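Local atomic coordinates of 1,4-dihydroxy-6-naphtoate synthase (Archaeoglobus fulgidus, PDB entry 1ZBM), a protein that probably catalyses the conversion of cyclic dehypoxanthine futalosine into 1,4-dihydroxy-6-naphthoate, a step in menaquinone (vitamin K2) biosynthesis. Residues I12-T17 with E198-A203; A122-E127 with E265-I270. All blocks are in the same frame, centred on the assembly; numbering follows the deposited sequence.

Contact 1 (I12-T17 with E198-A203); sequences IRVAHT and EEFLRA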
ATOM      1  N   ILE A  12      -2.685  22.674   1.086  1.00 18.80           N
ATOM      2  CA  ILE A  12      -1.757  21.541   1.021  1.00 18.31           C
ATOM      3  C   ILE A  12      -2.001  20.546  -0.102  1.00 18.48           C
ATOM      4  O   ILE A  12      -3.079  20.505  -0.702  1.00 17.84           O
ATOM      5  CB  ILE A  12      -1.759  20.731   2.338  1.00 15.62           C
ATOM      6  CG1 ILE A  12      -3.129  20.086   2.552  1.00 14.60           C
ATOM      7  CG2 ILE A  12      -1.408  21.634   3.504  1.00 14.03           C
ATOM      8  CD1 ILE A  12      -3.204  19.170   3.771  1.00 11.03           C
ATOM      9  N   ARG A  13      -0.980  19.737  -0.384  1.00 18.43           N
ATOM     10  CA  ARG A  13      -1.087  18.712  -1.422  1.00 16.68           C
ATOM     11  C   ARG A  13      -1.158  17.339  -0.777  1.00 15.72           C
ATOM     12  O   ARG A  13      -0.344  16.994   0.077  1.00 14.69           O
ATOM     13  CB  ARG A  13       0.098  18.797  -2.398  1.00 18.52           C
ATOM     14  CG  ARG A  13       0.082  20.067  -3.245  1.00 20.62           C
ATOM     15  CD  ARG A  13       1.101  20.015  -4.373  1.00 22.23           C
ATOM     16  NE  ARG A  13       2.478  20.011  -3.897  1.00 24.10           N
ATOM     17  CZ  ARG A  13       3.537  19.915  -4.696  1.00 24.27           C
ATOM     18  NH1 ARG A  13       4.767  19.918  -4.190  1.00 23.50           N
ATOM     19  NH2 ARG A  13       3.364  19.811  -6.006  1.00 23.74           N
ATOM     20  N   VAL A  14      -2.166  16.573  -1.176  1.00 15.72           N
ATOM     21  CA  VAL A  14      -2.384  15.234  -0.650  1.00 13.98           C
ATOM     22  C   VAL A  14      -2.283  14.257  -1.810  1.00 14.66           C
ATOM     23  O   VAL A  14      -3.107  14.265  -2.730  1.00 14.20           O
ATOM     24  CB  VAL A  14      -3.776  15.133   0.034  1.00 13.08           C
ATOM     25  CG1 VAL A  14      -3.988  13.742   0.625  1.00 12.09           C
ATOM     26  CG2 VAL A  14      -3.875  16.189   1.129  1.00 11.23           C
ATOM     27  N   ALA A  15      -1.244  13.435  -1.763  1.00 14.65           N
ATOM     28  CA  ALA A  15      -0.986  12.467  -2.806  1.00 15.69           C
ATOM     29  C   ALA A  15      -1.306  11.049  -2.389  1.00 16.26           C
ATOM     30  O   ALA A  15      -0.976  10.605  -1.285  1.00 16.80           O
ATOM     31  CB  ALA A  15       0.479  12.553  -3.246  1.00 16.83           C
ATOM     32  N   HIS A  16      -1.964  10.351  -3.298  1.00 15.86           N
ATOM     33  CA  HIS A  16      -2.317   8.972  -3.089  1.00 16.13           C
ATOM     34  C   HIS A  16      -2.313   8.243  -4.429  1.00 16.26           C
ATOM     35  O   HIS A  16      -1.939   8.822  -5.458  1.00 16.93           O
ATOM     36  CB  HIS A  16      -3.654   8.829  -2.344  1.00 17.10           C
ATOM     37  CG  HIS A  16      -4.697   9.828  -2.732  1.00 16.42           C
ATOM     38  ND1 HIS A  16      -5.862   9.468  -3.379  1.00 16.20           N
ATOM     39  CD2 HIS A  16      -4.793  11.154  -2.493  1.00 17.14           C
ATOM     40  CE1 HIS A  16      -6.628  10.533  -3.517  1.00 18.53           C
ATOM     41  NE2 HIS A  16      -6.005  11.570  -2.989  1.00 14.97           N
ATOM     42  N   THR A  17      -2.734   6.985  -4.415  1.00 15.19           N
ATOM     43  CA  THR A  17      -2.668   6.134  -5.596  1.00 15.55           C
ATOM     44  C   THR A  17      -3.904   5.816  -6.425  1.00 16.54           C
ATOM     45  O   THR A  17      -5.024   5.822  -5.925  1.00 17.07           O
ATOM     46  CB  THR A  17      -2.036   4.796  -5.204  1.00 14.26           C
ATOM     47  OG1 THR A  17      -2.878   4.127  -4.248  1.00 12.78           O
ATOM     48  CG2 THR A  17      -0.671   5.032  -4.591  1.00 12.16           C
ATOM     49  N   GLU A 198      -3.629  17.843  13.104  1.00 19.19           N
ATOM     50  CA  GLU A 198      -4.855  17.346  13.713  1.00 20.69           C
ATOM     51  C   GLU A 198      -6.044  17.445  12.776  1.00 19.78           C
ATOM     52  O   GLU A 198      -6.869  16.530  12.700  1.00 19.46           O
ATOM     53  CB  GLU A 198      -5.157  18.113  15.001  1.00 24.06           C
ATOM     54  CG  GLU A 198      -6.155  17.395  15.908  1.00 30.64           C
ATOM     55  CD  GLU A 198      -5.557  16.187  16.618  1.00 32.00           C
ATOM     56  OE1 GLU A 198      -6.226  15.118  16.651  1.00 32.28           O
ATOM     57  OE2 GLU A 198      -4.429  16.312  17.156  1.00 34.00           O
ATOM     58  N   GLU A 199      -6.128  18.554  12.051  1.00 19.17           N
ATOM     59  CA  GLU A 199      -7.238  18.763  11.129  1.00 18.86           C
ATOM     60  C   GLU A 199      -7.285  17.714  10.041  1.00 18.30           C
ATOM     61  O   GLU A 199      -8.335  17.132   9.772  1.00 19.24           O
ATOM     62  CB  GLU A 199      -7.142  20.151  10.493  1.00 19.89           C
ATOM     63  CG  GLU A 199      -8.310  20.497   9.586  1.00 20.14           C
ATOM     64  CD  GLU A 199      -9.651  20.354  10.295  1.00 22.11           C
ATOM     65  OE1 GLU A 199      -9.717  20.603  11.511  1.00 21.41           O
ATOM     66  OE2 GLU A 199     -10.637  20.004   9.624  1.00 21.49           O
ATOM     67  N   PHE A 200      -6.145  17.474   9.401  1.00 16.98           N
ATOM     68  CA  PHE A 200      -6.117  16.491   8.332  1.00 15.31           C
ATOM     69  C   PHE A 200      -6.406  15.094   8.851  1.00 14.60           C
ATOM     70  O   PHE A 200      -7.034  14.280   8.166  1.00 17.37           O
ATOM     71  CB  PHE A 200      -4.773  16.485   7.622  1.00 15.11           C
ATOM     72  CG  PHE A 200      -4.726  15.523   6.493  1.00 15.12           C
ATOM     73  CD1 PHE A 200      -5.303  15.843   5.274  1.00 14.97           C
ATOM     74  CD2 PHE A 200      -4.198  14.255   6.673  1.00 14.01           C
ATOM     75  CE1 PHE A 200      -5.350  14.907   4.250  1.00 16.99           C
ATOM     76  CE2 PHE A 200      -4.244  13.316   5.656  1.00 15.50           C
ATOM     77  CZ  PHE A 200      -4.823  13.639   4.445  1.00 15.83           C
ATOM     78  N   LEU A 201      -5.924  14.804  10.053  1.00 14.72           N
ATOM     79  CA  LEU A 201      -6.167  13.500  10.656  1.00 13.77           C
ATOM     80  C   LEU A 201      -7.667  13.316  10.821  1.00 15.38           C
ATOM     81  O   LEU A 201      -8.203  12.239  10.543  1.00 16.37           O
ATOM     82  CB  LEU A 201      -5.496  13.401  12.018  1.00 12.81           C
ATOM     83  CG  LEU A 201      -5.966  12.171  12.779  1.00 10.50           C
ATOM     84  CD1 LEU A 201      -5.584  10.922  12.010  1.00 10.73           C
ATOM     85  CD2 LEU A 201      -5.349  12.168  14.172  1.00 14.27           C
ATOM     86  N   ARG A 202      -8.337  14.379  11.268  1.00 16.14           N
ATOM     87  CA  ARG A 202      -9.787  14.360  11.472  1.00 16.23           C
ATOM     88  C   ARG A 202     -10.521  14.129  10.157  1.00 16.76           C
ATOM     89  O   ARG A 202     -11.433  13.309  10.086  1.00 18.50           O
ATOM     90  CB  ARG A 202     -10.266  15.683  12.091  1.00 16.69           C
ATOM     91  CG  ARG A 202     -11.772  15.714  12.418  1.00 19.74           C
ATOM     92  CD  ARG A 202     -12.228  17.089  12.917  1.00 20.61           C
ATOM     93  NE  ARG A 202     -12.228  18.068  11.822  1.00 22.45           N
ATOM     94  CZ  ARG A 202     -13.126  18.087  10.838  1.00 22.08           C
ATOM     95  NH1 ARG A 202     -14.106  17.192  10.813  1.00 22.50           N
ATOM     96  NH2 ARG A 202     -13.030  18.980   9.870  1.00 21.00           N
ATOM     97  N   ALA A 203     -10.114  14.847   9.115  1.00 16.08           N
ATOM     98  CA  ALA A 203     -10.750  14.717   7.817  1.00 15.68           C
ATOM     99  C   ALA A 203     -10.480  13.349   7.222  1.00 16.76           C
ATOM    100  O   ALA A 203     -11.340  12.770   6.556  1.00 17.04           O
ATOM    101  CB  ALA A 203     -10.250  15.798   6.876  1.00 15.14           C
TER
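Phe200 and Val14 meet from opposite directions, the ring end against both methyls of the valine. CE1 of Phe200 lies 3.7 Å from Val14 CG2, and CZ of the same ring lies 3.9 Å from Val14 CG1, so the fork of the valine is seated against one corner of the ring. The torsions account for this: Val14 holds CG1 opposite its backbone N (chi1 -178°), which turns both methyls to the helix, and Phe200 extends its ring away from the helix axis by an equally extended chi1. The approach to the ring is oblique for Val14 and for Ile12, whose CD1 touches Phe200 CD1 at a looser 4.2 Å. All three residues are buried, and the evidence is of purely apolar packing, with 108 Å² buried in total.

Away from the strand, the same helical turn carries a polar group: the exposed Arg202 forms a salt bridge with the buried Glu199, in which Arg202 NH2 gives a 2.6 Å bond to the syn lone pair of Glu199 OE2, tilted 19° from the guanidinium plane. Thr36 OG1 also bonds Glu199 OE2.

Strand 11-16 runs between the parallel strands 39-44 and 61-65 of a mixed sheet, and helix 194-213 packs on it through Phe200, which also touches Val61 of strand 61-65 and Met29 of helix 20-30.

Contact 2 (A122-E127 with E265-I270); sequences AVEDFE and EAKGLI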
ATOM      1  N   ALA A 122      12.469 -13.191   2.435  1.00 20.24           N
ATOM      2  CA  ALA A 122      12.083 -14.594   2.320  1.00 19.40           C
ATOM      3  C   ALA A 122      13.002 -15.366   1.372  1.00 19.34           C
ATOM      4  O   ALA A 122      13.256 -16.545   1.588  1.00 19.40           O
ATOM      5  CB  ALA A 122      10.630 -14.693   1.849  1.00 17.96           C
ATOM      6  N   VAL A 123      13.482 -14.696   0.324  1.00 21.66           N
ATOM      7  CA  VAL A 123      14.375 -15.293  -0.676  1.00 21.68           C
ATOM      8  C   VAL A 123      15.593 -14.377  -0.752  1.00 25.18           C
ATOM      9  O   VAL A 123      15.533 -13.307  -1.357  1.00 25.75           O
ATOM     10  CB  VAL A 123      13.693 -15.352  -2.065  1.00 21.28           C
ATOM     11  CG1 VAL A 123      14.462 -16.278  -3.001  1.00 18.27           C
ATOM     12  CG2 VAL A 123      12.253 -15.817  -1.918  1.00 17.86           C
ATOM     13  N   GLU A 124      16.695 -14.790  -0.126  1.00 28.35           N
ATOM     14  CA  GLU A 124      17.901 -13.971  -0.094  1.00 31.15           C
ATOM     15  C   GLU A 124      18.823 -14.109  -1.287  1.00 31.06           C
ATOM     16  O   GLU A 124      19.999 -13.753  -1.213  1.00 34.91           O
ATOM     17  CB  GLU A 124      18.677 -14.245   1.193  1.00 32.81           C
ATOM     18  CG  GLU A 124      18.685 -15.694   1.606  1.00 35.51           C
ATOM     19  CD  GLU A 124      19.152 -15.856   3.027  1.00 37.80           C
ATOM     20  OE1 GLU A 124      18.571 -15.183   3.911  1.00 40.15           O
ATOM     21  OE2 GLU A 124      20.090 -16.650   3.265  1.00 37.45           O
ATOM     22  N   ASP A 125      18.290 -14.614  -2.390  1.00 31.31           N
ATOM     23  CA  ASP A 125      19.086 -14.782  -3.592  1.00 30.99           C
ATOM     24  C   ASP A 125      18.229 -15.023  -4.820  1.00 29.98           C
ATOM     25  O   ASP A 125      17.846 -16.149  -5.113  1.00 31.31           O
ATOM     26  CB  ASP A 125      20.084 -15.927  -3.401  1.00 34.39           C
ATOM     27  CG  ASP A 125      21.505 -15.427  -3.206  1.00 36.88           C
ATOM     28  OD1 ASP A 125      22.350 -16.208  -2.709  1.00 39.38           O
ATOM     29  OD2 ASP A 125      21.784 -14.253  -3.566  1.00 38.19           O
ATOM     30  N   PHE A 126      17.922 -13.951  -5.536  1.00 27.73           N
ATOM     31  CA  PHE A 126      17.116 -14.062  -6.740  1.00 28.02           C
ATOM     32  C   PHE A 126      17.381 -12.832  -7.597  1.00 27.82           C
ATOM     33  O   PHE A 126      18.129 -11.946  -7.188  1.00 27.84           O
ATOM     34  CB  PHE A 126      15.626 -14.172  -6.371  1.00 27.81           C
ATOM     35  CG  PHE A 126      15.045 -12.912  -5.799  1.00 27.50           C
ATOM     36  CD1 PHE A 126      14.509 -11.939  -6.636  1.00 24.89           C
ATOM     37  CD2 PHE A 126      15.071 -12.677  -4.425  1.00 28.55           C
ATOM     38  CE1 PHE A 126      14.008 -10.751  -6.118  1.00 27.83           C
ATOM     39  CE2 PHE A 126      14.573 -11.486  -3.895  1.00 30.20           C
ATOM     40  CZ  PHE A 126      14.039 -10.517  -4.741  1.00 27.68           C
ATOM     41  N   GLU A 127      16.790 -12.776  -8.784  1.00 28.91           N
ATOM     42  CA  GLU A 127      17.002 -11.623  -9.650  1.00 30.34           C
ATOM     43  C   GLU A 127      15.749 -10.786  -9.790  1.00 29.81           C
ATOM     44  O   GLU A 127      14.825 -11.149 -10.517  1.00 29.82           O
ATOM     45  CB  GLU A 127      17.471 -12.048 -11.039  1.00 32.58           C
ATOM     46  CG  GLU A 127      18.835 -12.695 -11.063  1.00 38.25           C
ATOM     47  CD  GLU A 127      19.334 -12.953 -12.467  1.00 42.41           C
ATOM     48  OE1 GLU A 127      20.455 -13.493 -12.602  1.00 45.19           O
ATOM     49  OE2 GLU A 127      18.618 -12.618 -13.442  1.00 45.59           O
ATOM     50  N   GLU A 265      16.952  -4.150   9.086  1.00 24.82           N
ATOM     51  CA  GLU A 265      18.236  -3.635   9.519  1.00 26.05           C
ATOM     52  C   GLU A 265      19.216  -4.810   9.662  1.00 25.02           C
ATOM     53  O   GLU A 265      20.329  -4.774   9.120  1.00 23.61           O
ATOM     54  CB  GLU A 265      18.071  -2.899  10.858  1.00 29.27           C
ATOM     55  CG  GLU A 265      18.990  -1.690  11.055  1.00 35.06           C
ATOM     56  CD  GLU A 265      18.263  -0.346  10.900  1.00 39.04           C
ATOM     57  OE1 GLU A 265      17.643  -0.110   9.837  1.00 40.28           O
ATOM     58  OE2 GLU A 265      18.315   0.486  11.841  1.00 39.52           O
ATOM     59  N   ALA A 266      18.779  -5.861  10.358  1.00 24.39           N
ATOM     60  CA  ALA A 266      19.589  -7.068  10.612  1.00 24.75           C
ATOM     61  C   ALA A 266      20.130  -7.760   9.367  1.00 24.02           C
ATOM     62  O   ALA A 266      21.038  -8.590   9.459  1.00 23.79           O
ATOM     63  CB  ALA A 266      18.784  -8.080  11.441  1.00 24.33           C
ATOM     64  N   LYS A 267      19.565  -7.440   8.210  1.00 23.45           N
ATOM     65  CA  LYS A 267      20.038  -8.038   6.974  1.00 24.23           C
ATOM     66  C   LYS A 267      20.615  -6.994   6.047  1.00 24.04           C
ATOM     67  O   LYS A 267      20.956  -7.298   4.910  1.00 24.97           O
ATOM     68  CB  LYS A 267      18.914  -8.802   6.266  1.00 25.65           C
ATOM     69  CG  LYS A 267      18.586 -10.146   6.914  1.00 27.57           C
ATOM     70  CD  LYS A 267      18.687 -11.301   5.915  1.00 29.69           C
ATOM     71  CE  LYS A 267      20.122 -11.482   5.407  1.00 32.04           C
ATOM     72  NZ  LYS A 267      20.249 -12.626   4.452  1.00 33.99           N
ATOM     73  N   GLY A 268      20.727  -5.762   6.530  1.00 25.76           N
ATOM     74  CA  GLY A 268      21.267  -4.701   5.700  1.00 26.69           C
ATOM     75  C   GLY A 268      20.432  -4.389   4.474  1.00 27.34           C
ATOM     76  O   GLY A 268      20.967  -4.097   3.400  1.00 27.60           O
ATOM     77  N   LEU A 269      19.112  -4.451   4.607  1.00 27.37           N
ATOM     78  CA  LEU A 269      18.257  -4.146   3.464  1.00 28.47           C
ATOM     79  C   LEU A 269      17.934  -2.660   3.379  1.00 30.17           C
ATOM     80  O   LEU A 269      17.623  -2.153   2.304  1.00 31.54           O
ATOM     81  CB  LEU A 269      16.972  -4.971   3.525  1.00 26.30           C
ATOM     82  CG  LEU A 269      17.048  -6.332   2.842  1.00 25.34           C
ATOM     83  CD1 LEU A 269      18.399  -6.971   3.072  1.00 25.82           C
ATOM     84  CD2 LEU A 269      15.927  -7.220   3.373  1.00 24.55           C
ATOM     85  N   ILE A 270      18.038  -1.971   4.515  1.00 32.16           N
ATOM     86  CA  ILE A 270      17.753  -0.544   4.590  1.00 34.82           C
ATOM     87  C   ILE A 270      18.992   0.307   4.292  1.00 37.61           C
ATOM     88  O   ILE A 270      20.039  -0.270   3.909  1.00 38.77           O
ATOM     89  CB  ILE A 270      17.193  -0.159   5.991  1.00 35.80           C
ATOM     90  CG1 ILE A 270      18.336   0.032   6.987  1.00 36.11           C
ATOM     91  CG2 ILE A 270      16.272  -1.234   6.509  1.00 32.48           C
ATOM     92  CD1 ILE A 270      18.643   1.495   7.298  1.00 36.17           C
TER
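Glu124 places CG between its backbone N and carbonyl carbon (chi1 39°) and continues extended through CD, while Lys267 kinks at chi2 and chi3 before straightening to NZ; the two side chains then cross at about a right angle, and Lys267 NZ donates a hydrogen bond within a salt bridge to Glu124 OE1. Lys267 stands just beyond helix 251-265, in a Schellman motif that ends that helix. Two backbone bonds define the motif: Gly268 N to Glu265 O, at 2.8 Å, and Leu269 N to the carbonyl of Ala264. A type I turn runs from Glu265 to Gly268, and Lys267 directly precedes Gly268, the C-prime residue, whose phi is positive.

On the other side, Glu124 belongs to the loop joining helix 114-122 to strand 127-130, where Val123 is the first residue to leave helical backbone angles. The contact therefore ties the ends of two helices across the surface. Its extent is small: 73 Å² is buried, and both partners are exposed, so the salt bridge is probably weakened by water. The backbones stay well apart, with Glu124 CA and Lys267 CA 9.5 Å from each other, and the long side chains span the gap. Just past the turn, the side chain of Leu269 touches Leu117, Lys120 and Leu121 of helix 114-122.

The ammonium group favours one carboxylate oxygen: Lys267 NZ is 3.1 Å from Glu124 OE1 but 4.2 Å from Glu124 OE2, and it meets OE1 from above the carboxylate plane, 71° out of it.

Contacts 1 and 2 lie on opposite sides of the centre of the chain, their centres 33 Å apart and their nearest atoms about 21 Å apart, so neither touches the other. Along the sequence their segments alternate: 122-127 falls between the two segments of contact 1, and 265-270 follows both. The first is a buried apolar contact on one mixed five-stranded sheet; the second is a surface ion pair whose 122-127 loop leads into an edge strand of the other sheet. Two such sheets fit the periplasmic-binding-protein clan of this family. Both contacts lie away from the predicted substrate residues Thr114 and Ala115 and the predicted proton acceptor His152.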